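Local atomic coordinates of collagen adhesin (Staphylococcus aureus, PDB entry 2F68), a protein that binds collagen as an adhesin of Staphylococcus aureus, probably by wrapping its domains around the ligand in a 'collagen hug'. Residues Lys76-Gly81 / Asn95-Lys100; Phe39-Gly44 / Ser102-Phe107. All coordinates share one frame; numbering follows the deposited sequence.

Contact 1 (Lys76-Gly81 / Asn95-Lys100); sequences KGEQVG and NDKVEK
Glu78 and Lys97 meet through their charged ends, with the two side chains crossing at about a right angle. Glu78 CG stands anti to the backbone N (chi1 -162°), and the chain then bends at chi2. Lys97 is bent at chi2 and chi4. Its NZ lies 2.9 Å from Glu78 OE2, in a salt bridge whose hydrogen bond is weak. Glu78 OE1 is 4.0 Å from the same NZ, so of the two carboxylate oxygens OE2 alone carries the salt bridge.

Next to this pair, Val80 CG1 meets the root of Lys97. CG1 is 3.7 Å from Lys97 CB and also touches Lys97 O. The same Lys97 O accepts from Lys100 NZ at 2.9 Å, in the carbonyl plane and on a lone pair. This bond holds the Lys100 ammonium against its own turn, near Glu78 CG (4.1 Å). Val80 CB also packs on Val98 CB at 4.3 Å.

Asn95 bonds to the strand through both its backbone and its side chain. Its N donates to Val80 O at 3.0 Å in a nearly straight bond (166°), and the donor is tilted from the carbonyl plane. Its side chain closes an Asx turn, with OD1 accepting from Lys97 N, while ND2 reaches Gln79 O in a weak bond.

Val80 and Gly81 form a classic beta bulge opposite Leu73 of strand 62-75. The contact thus joins the bulged start of strand 78-86 to the turn after strand 89-94. Lys97, and Lys100 NZ at 4.7 Å from Glu78 OE2, would both be expected to favour the charged form of the Glu78 carboxylate.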
loop_
_atom_site.group_PDB
_atom_site.type_symbol
_atom_site.label_atom_id
_atom_site.label_comp_id
_atom_site.label_asym_id
_atom_site.label_seq_id
_atom_site.Cartn_x
_atom_site.Cartn_y
_atom_site.Cartn_z
ATOM N N LYS A 76 -23.323 -15.588 14.018
ATOM C CA LYS A 76 -23.296 -16.267 15.322
ATOM C C LYS A 76 -22.076 -17.191 15.488
ATOM O O LYS A 76 -22.198 -18.335 15.937
ATOM C CB LYS A 76 -24.616 -17.017 15.577
ATOM C CG LYS A 76 -24.973 -17.220 17.050
ATOM C CD LYS A 76 -25.542 -15.952 17.679
ATOM C CE LYS A 76 -25.897 -16.175 19.141
ATOM N NZ LYS A 76 -26.457 -14.947 19.769
ATOM N N GLY A 77 -20.905 -16.679 15.114
ATOM C CA GLY A 77 -19.649 -17.419 15.236
ATOM C C GLY A 77 -19.349 -18.375 14.094
ATOM O O GLY A 77 -18.234 -18.892 13.991
ATOM N N GLU A 78 -20.342 -18.610 13.238
ATOM C CA GLU A 78 -20.206 -19.540 12.119
ATOM C C GLU A 78 -19.924 -18.794 10.816
ATOM O O GLU A 78 -20.682 -17.905 10.425
ATOM C CB GLU A 78 -21.472 -20.395 11.983
ATOM C CG GLU A 78 -21.302 -21.666 11.152
ATOM C CD GLU A 78 -20.829 -22.860 11.968
ATOM O OE1 GLU A 78 -19.858 -22.725 12.745
ATOM O OE2 GLU A 78 -21.427 -23.947 11.822
ATOM N N GLN A 79 -18.828 -19.166 10.156
ATOM C CA GLN A 79 -18.441 -18.559 8.884
ATOM C C GLN A 79 -19.325 -19.078 7.751
ATOM O O GLN A 79 -19.339 -20.277 7.458
ATOM C CB GLN A 79 -16.960 -18.825 8.586
ATOM C CG GLN A 79 -16.387 -17.995 7.438
ATOM C CD GLN A 79 -14.915 -18.269 7.181
ATOM O OE1 GLN A 79 -14.115 -18.381 8.112
ATOM N NE2 GLN A 79 -14.548 -18.369 5.908
ATOM N N VAL A 80 -20.063 -18.164 7.124
ATOM C CA VAL A 80 -20.999 -18.511 6.050
ATOM C C VAL A 80 -20.523 -18.036 4.674
ATOM O O VAL A 80 -21.026 -18.494 3.644
ATOM C CB VAL A 80 -22.435 -17.981 6.332
ATOM C CG1 VAL A 80 -23.030 -18.663 7.559
ATOM C CG2 VAL A 80 -22.447 -16.462 6.498
ATOM N N GLY A 81 -19.554 -17.124 4.668
ATOM C CA GLY A 81 -18.994 -16.584 3.430
ATOM C C GLY A 81 -17.588 -16.039 3.599
ATOM O O GLY A 81 -17.027 -16.072 4.697
ATOM N N ASN A 95 -20.542 -20.267 1.214
ATOM C CA ASN A 95 -20.457 -21.720 1.380
ATOM C C ASN A 95 -21.811 -22.358 1.720
ATOM O O ASN A 95 -22.855 -21.721 1.565
ATOM C CB ASN A 95 -19.375 -22.096 2.407
ATOM C CG ASN A 95 -19.530 -21.363 3.729
ATOM O OD1 ASN A 95 -20.585 -21.407 4.362
ATOM N ND2 ASN A 95 -18.467 -20.694 4.160
ATOM N N ASP A 96 -21.784 -23.609 2.175
ATOM C CA ASP A 96 -23.005 -24.374 2.459
ATOM C C ASP A 96 -23.770 -23.898 3.699
ATOM O O ASP A 96 -24.951 -24.214 3.863
ATOM C CB ASP A 96 -22.691 -25.874 2.565
ATOM C CG ASP A 96 -21.665 -26.188 3.643
ATOM O OD1 ASP A 96 -22.003 -26.105 4.844
ATOM O OD2 ASP A 96 -20.520 -26.538 3.288
ATOM N N LYS A 97 -23.095 -23.138 4.558
ATOM C CA LYS A 97 -23.678 -22.664 5.816
ATOM C C LYS A 97 -24.648 -21.489 5.636
ATOM O O LYS A 97 -25.335 -21.097 6.582
ATOM C CB LYS A 97 -22.574 -22.290 6.816
ATOM C CG LYS A 97 -21.643 -23.435 7.213
ATOM C CD LYS A 97 -22.261 -24.332 8.282
ATOM C CE LYS A 97 -21.308 -25.444 8.702
ATOM N NZ LYS A 97 -20.122 -24.934 9.449
ATOM N N VAL A 98 -24.701 -20.934 4.425
ATOM C CA VAL A 98 -25.593 -19.811 4.122
ATOM C C VAL A 98 -27.005 -20.285 3.742
ATOM O O VAL A 98 -27.956 -19.497 3.746
ATOM C CB VAL A 98 -24.989 -18.877 3.027
ATOM C CG1 VAL A 98 -25.244 -19.422 1.620
ATOM C CG2 VAL A 98 -25.527 -17.457 3.164
ATOM N N GLU A 99 -27.132 -21.574 3.430
ATOM C CA GLU A 99 -28.405 -22.162 3.004
ATOM C C GLU A 99 -29.396 -22.351 4.154
ATOM O O GLU A 99 -30.605 -22.437 3.925
ATOM C CB GLU A 99 -28.171 -23.491 2.279
ATOM C CG GLU A 99 -27.521 -23.349 0.904
ATOM C CD GLU A 99 -27.412 -24.666 0.148
ATOM O OE1 GLU A 99 -27.460 -25.740 0.785
ATOM O OE2 GLU A 99 -27.271 -24.623 -1.092
ATOM N N LYS A 100 -28.883 -22.415 5.382
ATOM C CA LYS A 100 -29.726 -22.544 6.571
ATOM C C LYS A 100 -30.300 -21.197 7.024
ATOM O O LYS A 100 -31.200 -21.149 7.866
ATOM C CB LYS A 100 -28.958 -23.220 7.718
ATOM C CG LYS A 100 -27.846 -22.376 8.336
ATOM C CD LYS A 100 -27.191 -23.094 9.508
ATOM C CE LYS A 100 -26.160 -22.213 10.203
ATOM N NZ LYS A 100 -24.953 -21.968 9.364
#

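Contact 2 (Phe39-Gly44 / Ser102-Phe107); sequences FDDKNG and SDVSGF
Phe39 and Gly106 form an antiparallel hydrogen-bonded pair. Phe39 N donates to Gly106 O, and Gly106 N donates to Phe39 O, both at 2.9 Å. Two residues away on each segment, Asp41 N donates to Val104 O at 3.0 Å.

Beyond the last bridge the side chain of Asp41 takes over. With CG between the backbone N and the carbonyl carbon (chi1 65°), the carboxylate lies beside Val104 N. Asp41 OD1 accepts from Val104 N at 3.0 Å, and the N-H points nearly straight at it (165°). The donor comes from above the carboxylate plane, well out of it. The side chains of Asp41 and Val104 cross at about a right angle, with OD1 also 3.4 Å from Val104 CG2. A water accepts from Asp103 N and donates weakly to the same OD1.

The Phe39 ring lies over Gly106. Gly106 CA makes a CH-pi contact, 3.9 Å from the ring centroid and 20° off its normal. Gly106 C sits over the same ring nearer the rim, by CE2. With no side chain on Gly106, the ring can lie directly against the backbone. Ile304 of strand 300-307 and Ile46 also touch the Phe39 side chain. On the other face of the sheet, Asp40 CB and Ser105 CB pack at 4.1 Å.

The contact joins the end of strand 31-40 to the start of strand 104-116 in the Ig-like domain. Asp41 binds both the C=O and the N-H of Val104, so its carboxylate takes the place of a backbone acceptor where regular pairing ends.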
loop_
_atom_site.group_PDB
_atom_site.type_symbol
_atom_site.label_atom_id
_atom_site.label_comp_id
_atom_site.label_asym_id
_atom_site.label_seq_id
_atom_site.Cartn_x
_atom_site.Cartn_y
_atom_site.Cartn_z
ATOM N N PHE A 39 -25.741 -6.265 -0.103
ATOM C CA PHE A 39 -26.561 -7.290 -0.753
ATOM C C PHE A 39 -27.659 -7.840 0.161
ATOM O O PHE A 39 -27.531 -7.809 1.386
ATOM C CB PHE A 39 -25.680 -8.441 -1.268
ATOM C CG PHE A 39 -24.939 -9.184 -0.183
ATOM C CD1 PHE A 39 -25.520 -10.280 0.452
ATOM C CD2 PHE A 39 -23.657 -8.795 0.195
ATOM C CE1 PHE A 39 -24.841 -10.968 1.455
ATOM C CE2 PHE A 39 -22.968 -9.479 1.196
ATOM C CZ PHE A 39 -23.561 -10.568 1.825
ATOM N N ASP A 40 -28.734 -8.335 -0.453
ATOM C CA ASP A 40 -29.778 -9.085 0.255
ATOM C C ASP A 40 -30.382 -10.177 -0.636
ATOM O O ASP A 40 -30.134 -10.203 -1.844
ATOM C CB ASP A 40 -30.866 -8.155 0.822
ATOM C CG ASP A 40 -31.539 -7.291 -0.241
ATOM O OD1 ASP A 40 -31.922 -6.151 0.094
ATOM O OD2 ASP A 40 -31.697 -7.737 -1.398
ATOM N N ASP A 41 -31.167 -11.073 -0.038
ATOM C CA ASP A 41 -31.787 -12.172 -0.785
ATOM C C ASP A 41 -33.247 -11.897 -1.176
ATOM O O ASP A 41 -34.067 -12.818 -1.255
ATOM C CB ASP A 41 -31.640 -13.509 -0.031
ATOM C CG ASP A 41 -32.388 -13.538 1.301
ATOM O OD1 ASP A 41 -32.240 -14.542 2.030
ATOM O OD2 ASP A 41 -33.122 -12.582 1.625
ATOM N N LYS A 42 -33.555 -10.625 -1.428
ATOM C CA LYS A 42 -34.904 -10.198 -1.804
ATOM C C LYS A 42 -35.305 -10.721 -3.186
ATOM O O LYS A 42 -36.428 -11.197 -3.373
ATOM C CB LYS A 42 -35.013 -8.669 -1.759
ATOM C CG LYS A 42 -36.420 -8.127 -1.977
ATOM C CD LYS A 42 -36.413 -6.618 -2.145
ATOM C CE LYS A 42 -37.782 -6.106 -2.563
ATOM N NZ LYS A 42 -37.793 -4.627 -2.740
ATOM N N ASN A 43 -34.383 -10.633 -4.142
ATOM C CA ASN A 43 -34.642 -11.054 -5.518
ATOM C C ASN A 43 -34.353 -12.535 -5.777
ATOM O O ASN A 43 -34.806 -13.093 -6.780
ATOM C CB ASN A 43 -33.861 -10.178 -6.504
ATOM C CG ASN A 43 -34.291 -8.718 -6.465
ATOM O OD1 ASN A 43 -35.469 -8.405 -6.285
ATOM N ND2 ASN A 43 -33.331 -7.817 -6.645
ATOM N N GLY A 44 -33.604 -13.165 -4.872
ATOM C CA GLY A 44 -33.261 -14.580 -4.997
ATOM C C GLY A 44 -32.494 -15.123 -3.807
ATOM O O GLY A 44 -31.621 -14.445 -3.261
ATOM N N SER A 102 -32.242 -17.535 6.505
ATOM C CA SER A 102 -33.293 -16.834 5.772
ATOM C C SER A 102 -33.250 -15.342 6.094
ATOM O O SER A 102 -32.710 -14.944 7.131
ATOM C CB SER A 102 -34.668 -17.417 6.110
ATOM O OG SER A 102 -34.939 -17.323 7.498
ATOM N N ASP A 103 -33.825 -14.528 5.206
ATOM C CA ASP A 103 -33.801 -13.062 5.319
ATOM C C ASP A 103 -32.361 -12.540 5.388
ATOM O O ASP A 103 -32.017 -11.721 6.245
ATOM C CB ASP A 103 -34.625 -12.582 6.525
ATOM C CG ASP A 103 -36.042 -13.137 6.533
ATOM O OD1 ASP A 103 -36.716 -13.090 5.482
ATOM O OD2 ASP A 103 -36.484 -13.613 7.600
ATOM N N VAL A 104 -31.532 -13.027 4.466
ATOM C CA VAL A 104 -30.094 -12.758 4.472
ATOM C C VAL A 104 -29.766 -11.384 3.889
ATOM O O VAL A 104 -30.223 -11.035 2.799
ATOM C CB VAL A 104 -29.302 -13.860 3.712
ATOM C CG1 VAL A 104 -27.800 -13.675 3.894
ATOM C CG2 VAL A 104 -29.716 -15.248 4.185
ATOM N N SER A 105 -28.973 -10.617 4.634
ATOM C CA SER A 105 -28.484 -9.311 4.195
ATOM C C SER A 105 -27.066 -9.080 4.710
ATOM O O SER A 105 -26.729 -9.506 5.816
ATOM C CB SER A 105 -29.412 -8.196 4.681
ATOM O OG SER A 105 -29.512 -8.191 6.095
ATOM N N GLY A 106 -26.241 -8.405 3.912
ATOM C CA GLY A 106 -24.853 -8.148 4.295
ATOM C C GLY A 106 -24.148 -7.064 3.502
ATOM O O GLY A 106 -24.741 -6.442 2.616
ATOM N N PHE A 107 -22.875 -6.843 3.828
ATOM C CA PHE A 107 -22.058 -5.829 3.158
ATOM C C PHE A 107 -20.582 -6.220 3.049
ATOM O O PHE A 107 -20.118 -7.138 3.732
ATOM C CB PHE A 107 -22.209 -4.461 3.847
ATOM C CG PHE A 107 -21.544 -4.372 5.197
ATOM C CD1 PHE A 107 -20.255 -3.860 5.321
ATOM C CD2 PHE A 107 -22.212 -4.785 6.347
ATOM C CE1 PHE A 107 -19.636 -3.772 6.566
ATOM C CE2 PHE A 107 -21.602 -4.700 7.597
ATOM C CZ PHE A 107 -20.312 -4.192 7.706
HETATM O O HOH W 1 -35.356 -15.558 2.847
#

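Both contacts lie in the same Ig-like domain, and both reach the same mixed sheet. Contact 1 is nested inside the chain loop closed by contact 2, and the two meet in sequence where Lys100 leads through Leu101 to Ser102. Each is partly buried. Contact 2 is strand pairing, held mainly by backbone bonds and an aromatic ring on glycine, with a carboxylate at its end. Contact 1 instead joins a bulged strand to a turn. Its polar links are a surface salt bridge, an asparagine and one good backbone bond. Ile46 borders both, touching Val98 in contact 1 and Phe39, Asp41 and Val104 in contact 2.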